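Local structure of cystathionine gamma-synthase (Xanthomonas oryzae pv. oryzae KACC 10331, 6LD7) at residues 282-287 / 314-319; 330-335 / 385-390; 162-167 / 301-306; 107-112 / 132-137. The protein probably makes cystathionine in methionine biosynthesis, using pyridoxal 5'-phosphate as cofactor. The protein carries 1 engineered substitution. All coordinates share one frame; numbering follows the deposited sequence.

Contacts 1 and 2 involve the smaller, five-stranded sheet of the C-terminal part, contact 4 the larger, seven-stranded one, and contact 3 the loop and helix beside it. The centres of contacts 1 and 2 are about 15 Å apart and their nearest atoms about 6 Å apart. Contacts 3 and 4, also about 15 Å between centres, touch where Thr165 CG2 meets Leu135 CB at 3.8 Å. Contact 1 reaches contact 3 through Tyr287, whose O lies 3.5 Å from Leu162 CD1, although their centres are about 24 Å apart. Lys209, predicted to carry the pyridoxal phosphate, follows strand 202-206 of the larger sheet and is not modelled.

Contact 1 (282-287 / 314-319); sequences MVNQVY and ELEGGE
Tyr287 and Glu314 cross obliquely, the ring plane turned 53° from the carboxylate. Tyr287 OH donates to Glu314 OE1 at 2.6 Å, and this oxygen, though near the plane of the ring at its edge, is met from above the carboxylate plane. Beyond CG the glutamate chain is extended (chi2 171°), which carries the carboxylate out to the phenol; a long acidic chain suits a partly exposed position facing a hydroxyl donor. At the other end the Met282 and Glu316 side chains cross at about a right angle. The flexible thioether is bent at chi2 and chi3, and Met282 CE reaches the backbone O of Glu316 at 3.4 Å. Between these pairs the backbones run antiparallel. Glu316 N donates to Met282 O at 2.9 Å and Asn284 N to Glu314 O at 3.0 Å, bonds that flank the non-hydrogen-bonded pair Val283 and Leu315. Both of those residues are buried and aliphatic, as befits a face turned toward the helices, and Leu315 CD1 also approaches Met282 CB at 4.3 Å. Strand 283-287 is the outermost of the five-stranded sheet within the chain, beside strand 310-315, with Val283 and Leu315 meeting Leu391 of helix 380-396 and Leu315 reaching on to helix 319-327.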
loop_
_atom_site.group_PDB
_atom_site.type_symbol
_atom_site.label_atom_id
_atom_site.label_comp_id
_atom_site.label_asym_id
_atom_site.label_seq_id
_atom_site.Cartn_x
_atom_site.Cartn_y
_atom_site.Cartn_z
ATOM N N MET C 282 5.545 46.305 0.350
ATOM C CA MET C 282 4.399 45.793 1.140
ATOM C C MET C 282 4.894 44.910 2.294
ATOM O O MET C 282 4.066 44.375 3.007
ATOM C CB MET C 282 3.465 45.003 0.217
ATOM C CG MET C 282 2.601 45.895 -0.674
ATOM S SD MET C 282 1.580 46.957 0.411
ATOM C CE MET C 282 0.531 45.772 1.247
ATOM N N VAL C 283 6.203 44.706 2.442
ATOM C CA VAL C 283 6.760 43.746 3.442
ATOM C C VAL C 283 7.626 44.506 4.449
ATOM O O VAL C 283 8.629 45.062 4.015
ATOM C CB VAL C 283 7.595 42.678 2.719
ATOM C CG1 VAL C 283 8.207 41.705 3.694
ATOM C CG2 VAL C 283 6.793 41.919 1.694
ATOM N N ASN C 284 7.259 44.503 5.720
ATOM C CA ASN C 284 7.963 45.207 6.818
ATOM C C ASN C 284 9.162 44.400 7.266
ATOM O O ASN C 284 10.064 45.016 7.681
ATOM C CB ASN C 284 7.058 45.460 8.043
ATOM C CG ASN C 284 5.864 46.318 7.654
ATOM O OD1 ASN C 284 5.920 47.100 6.696
ATOM N ND2 ASN C 284 4.752 46.156 8.335
ATOM N N GLN C 285 9.148 43.067 7.218
ATOM C CA GLN C 285 10.291 42.256 7.722
ATOM C C GLN C 285 10.250 40.872 7.087
ATOM O O GLN C 285 9.102 40.274 6.844
ATOM C CB GLN C 285 10.134 42.158 9.240
ATOM C CG GLN C 285 11.254 41.510 9.963
ATOM C CD GLN C 285 12.537 42.281 9.826
ATOM O OE1 GLN C 285 12.553 43.473 10.054
ATOM N NE2 GLN C 285 13.571 41.610 9.360
ATOM N N VAL C 286 11.426 40.311 6.870
ATOM C CA VAL C 286 11.569 38.927 6.387
ATOM C C VAL C 286 12.383 38.172 7.425
ATOM O O VAL C 286 13.399 38.715 7.867
ATOM C CB VAL C 286 12.244 38.860 5.029
ATOM C CG1 VAL C 286 12.308 37.404 4.554
ATOM C CG2 VAL C 286 11.491 39.679 4.035
ATOM N N TYR C 287 11.947 36.966 7.748
ATOM C CA TYR C 287 12.618 36.088 8.716
ATOM C C TYR C 287 13.157 34.922 7.898
ATOM O O TYR C 287 12.370 34.076 7.473
ATOM C CB TYR C 287 11.645 35.678 9.830
ATOM C CG TYR C 287 11.098 36.811 10.657
ATOM C CD1 TYR C 287 11.823 37.377 11.705
ATOM C CD2 TYR C 287 9.866 37.365 10.335
ATOM C CE1 TYR C 287 11.333 38.481 12.412
ATOM C CE2 TYR C 287 9.350 38.433 11.024
ATOM C CZ TYR C 287 10.071 38.979 12.078
ATOM O OH TYR C 287 9.447 39.986 12.748
ATOM N N GLU C 314 6.276 39.694 7.446
ATOM C CA GLU C 314 5.185 40.579 7.934
ATOM C C GLU C 314 4.687 41.426 6.786
ATOM O O GLU C 314 5.477 42.152 6.206
ATOM C CB GLU C 314 5.694 41.475 9.041
ATOM C CG GLU C 314 5.837 40.685 10.308
ATOM C CD GLU C 314 6.536 41.413 11.424
ATOM O OE1 GLU C 314 6.935 40.707 12.406
ATOM O OE2 GLU C 314 6.646 42.686 11.297
ATOM N N LEU C 315 3.444 41.216 6.420
ATOM C CA LEU C 315 2.777 41.981 5.347
ATOM C C LEU C 315 2.202 43.235 5.994
ATOM O O LEU C 315 1.759 43.163 7.120
ATOM C CB LEU C 315 1.704 41.069 4.769
ATOM C CG LEU C 315 0.915 41.626 3.619
ATOM C CD1 LEU C 315 1.791 41.753 2.406
ATOM C CD2 LEU C 315 -0.226 40.664 3.343
ATOM N N GLU C 316 2.428 44.354 5.365
ATOM C CA GLU C 316 1.875 45.682 5.696
ATOM C C GLU C 316 0.349 45.615 5.528
ATOM O O GLU C 316 -0.150 45.035 4.515
ATOM C CB GLU C 316 2.531 46.723 4.763
ATOM C CG GLU C 316 2.124 48.145 5.093
ATOM C CD GLU C 316 2.462 48.524 6.532
ATOM O OE1 GLU C 316 3.662 48.425 6.876
ATOM O OE2 GLU C 316 1.531 48.842 7.329
ATOM N N GLY C 317 -0.374 46.291 6.410
ATOM C CA GLY C 317 -1.829 46.495 6.270
ATOM C C GLY C 317 -2.506 45.490 7.149
ATOM O O GLY C 317 -1.856 44.793 7.976
ATOM N N GLY C 318 -3.767 45.307 7.014
ATOM C CA GLY C 318 -4.339 44.582 8.163
ATOM C C GLY C 318 -4.181 43.075 8.102
ATOM O O GLY C 318 -3.436 42.483 7.300
ATOM N N GLU C 319 -4.917 42.459 8.986
ATOM C CA GLU C 319 -5.626 41.234 8.658
ATOM C C GLU C 319 -6.286 41.442 7.283
ATOM O O GLU C 319 -6.388 40.442 6.553
ATOM C CB GLU C 319 -6.629 40.892 9.760
ATOM C CG GLU C 319 -7.181 39.483 9.593
ATOM C CD GLU C 319 -8.404 39.175 10.415
ATOM O OE1 GLU C 319 -8.204 39.064 11.608
ATOM O OE2 GLU C 319 -9.532 39.067 9.843
#

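Contact 2 (330-335 / 385-390); sequences RYFTLA and IDLRAG
Asp386 turns its carboxylate to the backbone of Arg330 and Tyr331, tying helix 380-396 to the chain that leads into strand 333-334 in the C-terminal domain of the PLP-dependent trans-sulfuration fold. That strand, outermost of its mixed sheet within this chain, makes backbone hydrogen bonds from Leu334 to a second subunit, and Tyr331 packs on Cys14 of the third subunit. Two hydrogen bonds form the polar part. Arg330 N donates almost straight (177° at the hydrogen) to the syn lone pair of Asp386 OD1 at 2.8 Å, whereas Tyr331 N reaches Asp386 OD2 at 2.7 Å from above the carboxylate plane. A short acid suits this buried place, since its two oxygens can accept from two successive N-H groups. The end of the Arg330 side chain leads away, its NE 5.8 Å from Asp386 OD1. Tyr331 CD2 packs against Asp386 CB, and the edge of the Phe332 ring borders Asp386 OD2. Phe332, its CG anti to the carbonyl carbon (chi1 -70°), packs on Leu387, whose branched aliphatic end suits a buried place between this ring and helix 259-277. Leu387 CD2 makes an off-centre CH-pi contact with the Phe332 ring, 4.2 Å from its centroid.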
loop_
_atom_site.group_PDB
_atom_site.type_symbol
_atom_site.label_atom_id
_atom_site.label_comp_id
_atom_site.label_asym_id
_atom_site.label_seq_id
_atom_site.Cartn_x
_atom_site.Cartn_y
_atom_site.Cartn_z
ATOM N N ARG C 330 -2.479 30.759 -6.271
ATOM C CA ARG C 330 -2.683 29.531 -7.085
ATOM C C ARG C 330 -1.687 28.428 -6.734
ATOM O O ARG C 330 -1.986 27.256 -6.986
ATOM C CB ARG C 330 -2.575 29.889 -8.561
ATOM C CG ARG C 330 -3.426 31.095 -8.972
ATOM C CD ARG C 330 -3.293 31.364 -10.486
ATOM N NE ARG C 330 -4.016 30.272 -11.147
ATOM C CZ ARG C 330 -3.534 29.338 -11.997
ATOM N NH1 ARG C 330 -2.291 29.341 -12.454
ATOM N NH2 ARG C 330 -4.350 28.393 -12.424
ATOM N N TYR C 331 -0.548 28.735 -6.125
ATOM C CA TYR C 331 0.531 27.715 -6.016
ATOM C C TYR C 331 0.986 27.557 -4.571
ATOM O O TYR C 331 1.911 26.798 -4.330
ATOM C CB TYR C 331 1.694 28.043 -6.969
ATOM C CG TYR C 331 1.275 28.291 -8.390
ATOM C CD1 TYR C 331 0.462 27.390 -9.087
ATOM C CD2 TYR C 331 1.780 29.375 -9.065
ATOM C CE1 TYR C 331 0.071 27.632 -10.399
ATOM C CE2 TYR C 331 1.405 29.644 -10.369
ATOM C CZ TYR C 331 0.555 28.780 -11.030
ATOM O OH TYR C 331 0.312 29.117 -12.317
ATOM N N PHE C 332 0.330 28.202 -3.616
ATOM C CA PHE C 332 0.591 28.021 -2.167
ATOM C C PHE C 332 -0.730 27.567 -1.547
ATOM O O PHE C 332 -1.704 28.276 -1.664
ATOM C CB PHE C 332 1.042 29.320 -1.502
ATOM C CG PHE C 332 2.421 29.821 -1.869
ATOM C CD1 PHE C 332 2.655 30.445 -3.096
ATOM C CD2 PHE C 332 3.514 29.503 -1.095
ATOM C CE1 PHE C 332 3.917 30.859 -3.457
ATOM C CE2 PHE C 332 4.793 29.909 -1.461
ATOM C CZ PHE C 332 4.987 30.556 -2.656
ATOM N N THR C 333 -0.783 26.391 -0.976
ATOM C CA THR C 333 -2.003 25.864 -0.311
ATOM C C THR C 333 -1.985 26.364 1.124
ATOM O O THR C 333 -0.974 26.147 1.805
ATOM C CB THR C 333 -1.983 24.337 -0.403
ATOM O OG1 THR C 333 -1.970 24.029 -1.787
ATOM C CG2 THR C 333 -3.183 23.647 0.183
ATOM N N LEU C 334 -3.104 26.915 1.569
ATOM C CA LEU C 334 -3.329 27.333 2.945
ATOM C C LEU C 334 -3.505 26.106 3.801
ATOM O O LEU C 334 -4.592 25.415 3.749
ATOM C CB LEU C 334 -4.493 28.325 2.950
ATOM C CG LEU C 334 -4.813 28.939 4.313
ATOM C CD1 LEU C 334 -3.721 29.948 4.728
ATOM C CD2 LEU C 334 -6.202 29.621 4.249
ATOM N N ALA C 335 -2.451 25.781 4.561
ATOM C CA ALA C 335 -2.455 24.573 5.405
ATOM C C ALA C 335 -1.315 24.604 6.412
ATOM O O ALA C 335 -0.312 25.281 6.230
ATOM C CB ALA C 335 -2.365 23.339 4.522
ATOM N N ILE C 385 5.490 34.860 -9.637
ATOM C CA ILE C 385 4.270 35.487 -10.241
ATOM C C ILE C 385 3.127 35.428 -9.214
ATOM O O ILE C 385 2.479 36.471 -8.911
ATOM C CB ILE C 385 3.915 34.726 -11.524
ATOM C CG1 ILE C 385 4.924 35.040 -12.648
ATOM C CG2 ILE C 385 2.458 35.014 -11.919
ATOM C CD1 ILE C 385 4.779 34.047 -13.825
ATOM N N ASP C 386 2.953 34.272 -8.578
ATOM C CA ASP C 386 1.905 34.106 -7.536
ATOM C C ASP C 386 2.120 35.076 -6.379
ATOM O O ASP C 386 1.112 35.742 -5.981
ATOM C CB ASP C 386 1.861 32.659 -7.056
ATOM C CG ASP C 386 0.489 32.137 -6.618
ATOM O OD1 ASP C 386 -0.565 32.640 -7.131
ATOM O OD2 ASP C 386 0.489 31.185 -5.775
ATOM N N LEU C 387 3.343 35.204 -5.852
ATOM C CA LEU C 387 3.567 36.137 -4.715
ATOM C C LEU C 387 3.416 37.612 -5.127
ATOM O O LEU C 387 2.829 38.436 -4.322
ATOM C CB LEU C 387 4.919 35.886 -4.068
ATOM C CG LEU C 387 5.081 34.522 -3.418
ATOM C CD1 LEU C 387 6.534 34.273 -3.109
ATOM C CD2 LEU C 387 4.235 34.381 -2.162
ATOM N N ARG C 388 3.987 38.010 -6.264
ATOM C CA ARG C 388 3.723 39.376 -6.776
ATOM C C ARG C 388 2.224 39.635 -6.857
ATOM O O ARG C 388 1.832 40.720 -6.545
ATOM C CB ARG C 388 4.282 39.605 -8.181
ATOM C CG ARG C 388 5.793 39.737 -8.197
ATOM C CD ARG C 388 6.231 40.229 -9.588
ATOM N NE ARG C 388 7.553 39.736 -9.605
ATOM C CZ ARG C 388 8.016 38.678 -10.277
ATOM N NH1 ARG C 388 7.333 38.022 -11.193
ATOM N NH2 ARG C 388 9.249 38.347 -10.029
ATOM N N ALA C 389 1.385 38.739 -7.372
ATOM C CA ALA C 389 -0.065 39.091 -7.498
ATOM C C ALA C 389 -0.670 39.128 -6.079
ATOM O O ALA C 389 -1.539 39.982 -5.774
ATOM C CB ALA C 389 -0.787 38.161 -8.470
ATOM N N GLY C 390 -0.135 38.350 -5.145
ATOM C CA GLY C 390 -0.606 38.431 -3.749
ATOM C C GLY C 390 -0.230 39.789 -3.119
ATOM O O GLY C 390 -1.069 40.408 -2.484
#

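Contact 3 (162-167 / 301-306); sequences LRITDL and ARQQKG
The N-terminus of helix 167-176 is met here by the end of helix 297-303, with the amide of Gln303 bound to the backbone of Thr165 and Leu167. Gln303 NE2 donates to Thr165 O at 2.8 Å, the acceptor lying in the amide plane, while Gln303 OE1 receives Leu167 N at 2.9 Å on a lone pair. Both bonds are nearly straight, 173° and 169° at the hydrogen. CG of Gln303 takes the crowded position between the backbone N and the carbonyl carbon (chi1 79°), and the extended chain beyond it carries CD across to the loop, where the amide meets Thr165 and Leu167. Glutamine suits the place because one flat group offers both a donor and an acceptor. The Leu167 and Gln303 side chains cross at about a right angle, Leu167 CG 3.5 Å from Gln303 OE1. Ile164 adds apolar cover, with CG2 beside Gln303 NE2 and CD1 tip to tip with the Gln304 side chain, 3.6 Å from Gln304 OE1. Asp166, at the N-cap, bonds through OD1 to Phe169 N; a water donates to that same oxygen and to Gln303 OE1. With both ends held, the amide can hardly rotate. A neutral side chain thereby satisfies two backbone polar groups of buried residues, Thr165 O in the loop just before the helix and Leu167 N in its first turn.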
loop_
_atom_site.group_PDB
_atom_site.type_symbol
_atom_site.label_atom_id
_atom_site.label_comp_id
_atom_site.label_asym_id
_atom_site.label_seq_id
_atom_site.Cartn_x
_atom_site.Cartn_y
_atom_site.Cartn_z
ATOM N N LEU C 162 12.580 31.790 12.720
ATOM C CA LEU C 162 13.890 31.272 12.236
ATOM C C LEU C 162 15.041 31.835 13.073
ATOM O O LEU C 162 16.061 32.095 12.510
ATOM C CB LEU C 162 13.949 31.610 10.729
ATOM C CG LEU C 162 13.046 30.613 10.009
ATOM C CD1 LEU C 162 11.841 31.177 9.369
ATOM C CD2 LEU C 162 13.810 29.639 9.208
ATOM N N ARG C 163 14.911 31.833 14.386
ATOM C CA ARG C 163 16.036 32.100 15.334
ATOM C C ARG C 163 16.988 30.934 15.275
ATOM O O ARG C 163 16.556 29.748 15.204
ATOM C CB ARG C 163 15.572 32.322 16.790
ATOM C CG ARG C 163 14.441 33.340 16.971
ATOM C CD ARG C 163 14.978 34.756 16.950
ATOM N NE ARG C 163 14.873 35.366 15.669
ATOM C CZ ARG C 163 14.306 36.566 15.319
ATOM N NH1 ARG C 163 13.711 37.414 16.160
ATOM N NH2 ARG C 163 14.393 36.886 14.039
ATOM N N ILE C 164 18.268 31.254 15.275
ATOM C CA ILE C 164 19.336 30.247 15.203
ATOM C C ILE C 164 19.934 30.066 16.579
ATOM O O ILE C 164 20.402 31.030 17.167
ATOM C CB ILE C 164 20.336 30.723 14.166
ATOM C CG1 ILE C 164 19.664 31.142 12.843
ATOM C CG2 ILE C 164 21.401 29.695 13.920
ATOM C CD1 ILE C 164 19.014 30.019 12.115
ATOM N N THR C 165 19.981 28.856 17.084
ATOM C CA THR C 165 20.699 28.550 18.311
ATOM C C THR C 165 22.060 28.025 17.922
ATOM O O THR C 165 22.172 27.142 17.010
ATOM C CB THR C 165 19.973 27.466 19.102
ATOM O OG1 THR C 165 18.640 27.923 19.326
ATOM C CG2 THR C 165 20.676 27.125 20.380
ATOM N N ASP C 166 23.052 28.446 18.689
ATOM C CA ASP C 166 24.462 28.088 18.431
ATOM C C ASP C 166 24.723 26.735 19.042
ATOM O O ASP C 166 24.815 26.587 20.283
ATOM C CB ASP C 166 25.342 29.236 18.917
ATOM C CG ASP C 166 26.831 28.983 18.790
ATOM O OD1 ASP C 166 27.279 27.776 18.584
ATOM O OD2 ASP C 166 27.520 30.007 18.872
ATOM N N LEU C 167 24.767 25.720 18.204
ATOM C CA LEU C 167 24.877 24.325 18.691
ATOM C C LEU C 167 26.127 24.165 19.544
ATOM O O LEU C 167 26.053 23.530 20.639
ATOM C CB LEU C 167 24.883 23.355 17.499
ATOM C CG LEU C 167 23.546 23.262 16.748
ATOM C CD1 LEU C 167 23.666 22.370 15.538
ATOM C CD2 LEU C 167 22.462 22.728 17.675
ATOM N N ALA C 301 25.339 30.224 8.520
ATOM C CA ALA C 301 26.266 29.961 7.373
ATOM C C ALA C 301 27.339 28.986 7.845
ATOM O O ALA C 301 27.728 28.179 7.080
ATOM C CB ALA C 301 26.931 31.257 6.844
ATOM N N ARG C 302 27.710 28.964 9.114
ATOM C CA ARG C 302 28.753 28.004 9.599
ATOM C C ARG C 302 28.138 26.705 10.102
ATOM O O ARG C 302 28.791 25.752 9.902
ATOM C CB ARG C 302 29.628 28.585 10.731
ATOM C CG ARG C 302 30.518 29.692 10.155
ATOM C CD ARG C 302 31.773 29.267 9.361
ATOM N NE ARG C 302 32.772 28.858 10.372
ATOM C CZ ARG C 302 33.425 29.679 11.230
ATOM N NH1 ARG C 302 34.237 29.172 12.149
ATOM N NH2 ARG C 302 33.294 30.997 11.160
ATOM N N GLN C 303 27.020 26.665 10.834
ATOM C CA GLN C 303 26.653 25.368 11.397
ATOM C C GLN C 303 25.687 24.578 10.482
ATOM O O GLN C 303 25.424 23.458 10.819
ATOM C CB GLN C 303 26.131 25.532 12.804
ATOM C CG GLN C 303 24.737 25.996 12.924
ATOM C CD GLN C 303 24.257 26.117 14.360
ATOM O OE1 GLN C 303 25.012 26.142 15.317
ATOM N NE2 GLN C 303 22.987 26.429 14.482
ATOM N N GLN C 304 25.184 25.159 9.400
ATOM C CA GLN C 304 24.194 24.602 8.464
ATOM C C GLN C 304 24.888 24.453 7.089
ATOM O O GLN C 304 25.736 25.280 6.804
ATOM C CB GLN C 304 22.922 25.472 8.315
ATOM C CG GLN C 304 22.227 25.837 9.619
ATOM C CD GLN C 304 21.042 26.765 9.463
ATOM O OE1 GLN C 304 20.539 27.234 10.489
ATOM N NE2 GLN C 304 20.588 27.058 8.226
ATOM N N LYS C 305 24.515 23.470 6.249
ATOM C CA LYS C 305 25.050 23.360 4.879
ATOM C C LYS C 305 24.145 24.108 3.918
ATOM O O LYS C 305 24.474 24.115 2.753
ATOM C CB LYS C 305 25.216 21.905 4.467
ATOM C CG LYS C 305 26.045 21.133 5.494
ATOM C CD LYS C 305 25.965 19.608 5.449
ATOM C CE LYS C 305 27.128 19.016 4.679
ATOM N NZ LYS C 305 27.339 17.610 5.082
ATOM N N GLY C 306 23.052 24.738 4.367
ATOM C CA GLY C 306 22.330 25.656 3.464
ATOM C C GLY C 306 21.354 26.394 4.318
ATOM O O GLY C 306 21.247 26.019 5.523
HETATM O O HOH W 1 27.478 26.053 16.403
#

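Contact 4 (107-112 / 132-137); sequences VPHDAY and TADLTV. Engineered in segment 132-137: Val137 (natural residue Asp).
His109 and Asp134 are laid against each other by their first torsions: His109 CG stands between its backbone N and carbonyl carbon (chi1 77°), and Asp134 CG lies anti to its N (chi1 -176°). The side chains run side by side in the same direction, ring and carboxylate stacked with their planes 22° apart. Asp134 CB rests over one ring face, toward the rim, and Asp134 CG comes 3.4 Å from His109 CE1. Across the opposite face lies Asp110 CB, so the flat imidazole fits between two short side chains. At the ring edge a water links His109 ND1 to Leu135 N. Asp134 OD1 accepts from both Thr136 N (2.9 Å, an Asx turn) and Thr136 OG1, which reach it from the same face of the carboxylate. The backbones pair as parallel strands: Ala133 N donates to Val107 O at 3.1 Å, and His109 N to Ala133 O at 2.9 Å. Pro108 CG packs on Leu135 CD1 at 4.1 Å, both residues buried and apolar. Strands 104-108 and 129-133 belong to one beta-alpha-beta unit with helix 113-124, whose Trp116 covers Val107 and Thr132, while Leu135 meets Leu141 of helix 138-145 and Pro108 touches strand 151-155.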
loop_
_atom_site.group_PDB
_atom_site.type_symbol
_atom_site.label_atom_id
_atom_site.label_comp_id
_atom_site.label_asym_id
_atom_site.label_seq_id
_atom_site.Cartn_x
_atom_site.Cartn_y
_atom_site.Cartn_z
ATOM N N VAL C 107 13.815 23.752 28.034
ATOM C CA VAL C 107 13.042 23.894 26.774
ATOM C C VAL C 107 13.233 25.302 26.255
ATOM O O VAL C 107 13.101 26.244 27.019
ATOM C CB VAL C 107 11.567 23.666 27.121
ATOM C CG1 VAL C 107 10.709 23.901 25.946
ATOM C CG2 VAL C 107 11.444 22.249 27.596
ATOM N N PRO C 108 13.425 25.489 24.940
ATOM C CA PRO C 108 13.451 26.817 24.357
ATOM C C PRO C 108 12.099 27.500 24.549
ATOM O O PRO C 108 11.122 26.840 24.366
ATOM C CB PRO C 108 13.678 26.598 22.859
ATOM C CG PRO C 108 14.281 25.214 22.813
ATOM C CD PRO C 108 13.630 24.430 23.951
ATOM N N HIS C 109 12.116 28.800 24.817
ATOM C CA HIS C 109 10.930 29.666 24.927
ATOM C C HIS C 109 10.080 29.535 23.662
ATOM O O HIS C 109 8.900 29.620 23.745
ATOM C CB HIS C 109 11.438 31.054 25.326
ATOM C CG HIS C 109 12.040 31.833 24.189
ATOM N ND1 HIS C 109 13.196 31.409 23.458
ATOM C CD2 HIS C 109 11.588 32.931 23.556
ATOM C CE1 HIS C 109 13.407 32.245 22.465
ATOM N NE2 HIS C 109 12.428 33.164 22.494
ATOM N N ASP C 110 10.636 29.342 22.482
ATOM C CA ASP C 110 9.823 29.404 21.242
ATOM C C ASP C 110 9.715 27.986 20.622
ATOM O O ASP C 110 9.561 27.868 19.427
ATOM C CB ASP C 110 10.471 30.436 20.308
ATOM C CG ASP C 110 11.930 30.162 19.937
ATOM O OD1 ASP C 110 12.499 29.203 20.457
ATOM O OD2 ASP C 110 12.505 30.948 19.095
ATOM N N ALA C 111 9.921 26.914 21.377
ATOM C CA ALA C 111 9.827 25.538 20.802
ATOM C C ALA C 111 8.426 25.306 20.165
ATOM O O ALA C 111 7.469 25.909 20.603
ATOM C CB ALA C 111 10.084 24.499 21.890
ATOM N N TYR C 112 8.341 24.352 19.267
ATOM C CA TYR C 112 7.108 23.800 18.680
ATOM C C TYR C 112 5.971 23.667 19.736
ATOM O O TYR C 112 6.204 23.091 20.835
ATOM C CB TYR C 112 7.472 22.459 18.002
ATOM C CG TYR C 112 6.245 21.831 17.391
ATOM C CD1 TYR C 112 5.436 22.570 16.504
ATOM C CD2 TYR C 112 5.836 20.552 17.764
ATOM C CE1 TYR C 112 4.280 21.994 15.961
ATOM C CE2 TYR C 112 4.706 19.960 17.227
ATOM C CZ TYR C 112 3.910 20.688 16.341
ATOM O OH TYR C 112 2.764 20.097 15.900
ATOM N N THR C 132 12.189 27.101 31.290
ATOM C CA THR C 132 12.158 27.730 29.971
ATOM C C THR C 132 13.354 28.690 29.846
ATOM O O THR C 132 13.808 29.223 30.832
ATOM C CB THR C 132 10.756 28.206 29.613
ATOM O OG1 THR C 132 11.075 29.473 29.038
ATOM C CG2 THR C 132 9.772 28.260 30.743
ATOM N N ALA C 133 13.966 28.764 28.670
ATOM C CA ALA C 133 15.208 29.529 28.437
ATOM C C ALA C 133 15.196 30.013 27.006
ATOM O O ALA C 133 14.636 29.339 26.116
ATOM C CB ALA C 133 16.433 28.709 28.694
ATOM N N ASP C 134 15.779 31.169 26.797
ATOM C CA ASP C 134 16.122 31.659 25.441
ATOM C C ASP C 134 17.557 31.213 25.206
ATOM O O ASP C 134 18.495 31.843 25.754
ATOM C CB ASP C 134 15.878 33.164 25.315
ATOM C CG ASP C 134 16.146 33.660 23.900
ATOM O OD1 ASP C 134 16.889 32.919 23.101
ATOM O OD2 ASP C 134 15.638 34.766 23.612
ATOM N N LEU C 135 17.744 30.133 24.458
ATOM C CA LEU C 135 19.072 29.562 24.216
ATOM C C LEU C 135 19.955 30.481 23.350
ATOM O O LEU C 135 21.148 30.136 23.153
ATOM C CB LEU C 135 18.889 28.160 23.610
ATOM C CG LEU C 135 18.128 27.139 24.455
ATOM C CD1 LEU C 135 18.258 25.781 23.809
ATOM C CD2 LEU C 135 18.642 27.055 25.875
ATOM N N THR C 136 19.435 31.547 22.739
ATOM C CA THR C 136 20.277 32.552 22.027
ATOM C C THR C 136 20.755 33.636 23.014
ATOM O O THR C 136 21.440 34.483 22.611
ATOM C CB THR C 136 19.495 33.248 20.915
ATOM O OG1 THR C 136 18.412 34.040 21.460
ATOM C CG2 THR C 136 18.916 32.260 19.933
ATOM N N VAL C 137 20.344 33.619 24.281
ATOM C CA VAL C 137 20.785 34.593 25.316
ATOM C C VAL C 137 21.699 33.898 26.305
ATOM O O VAL C 137 21.282 33.090 27.125
ATOM C CB VAL C 137 19.598 35.252 26.037
ATOM C CG1 VAL C 137 20.089 36.239 27.097
ATOM C CG2 VAL C 137 18.659 35.888 25.055
HETATM O O HOH W 2 15.523 29.500 22.539
#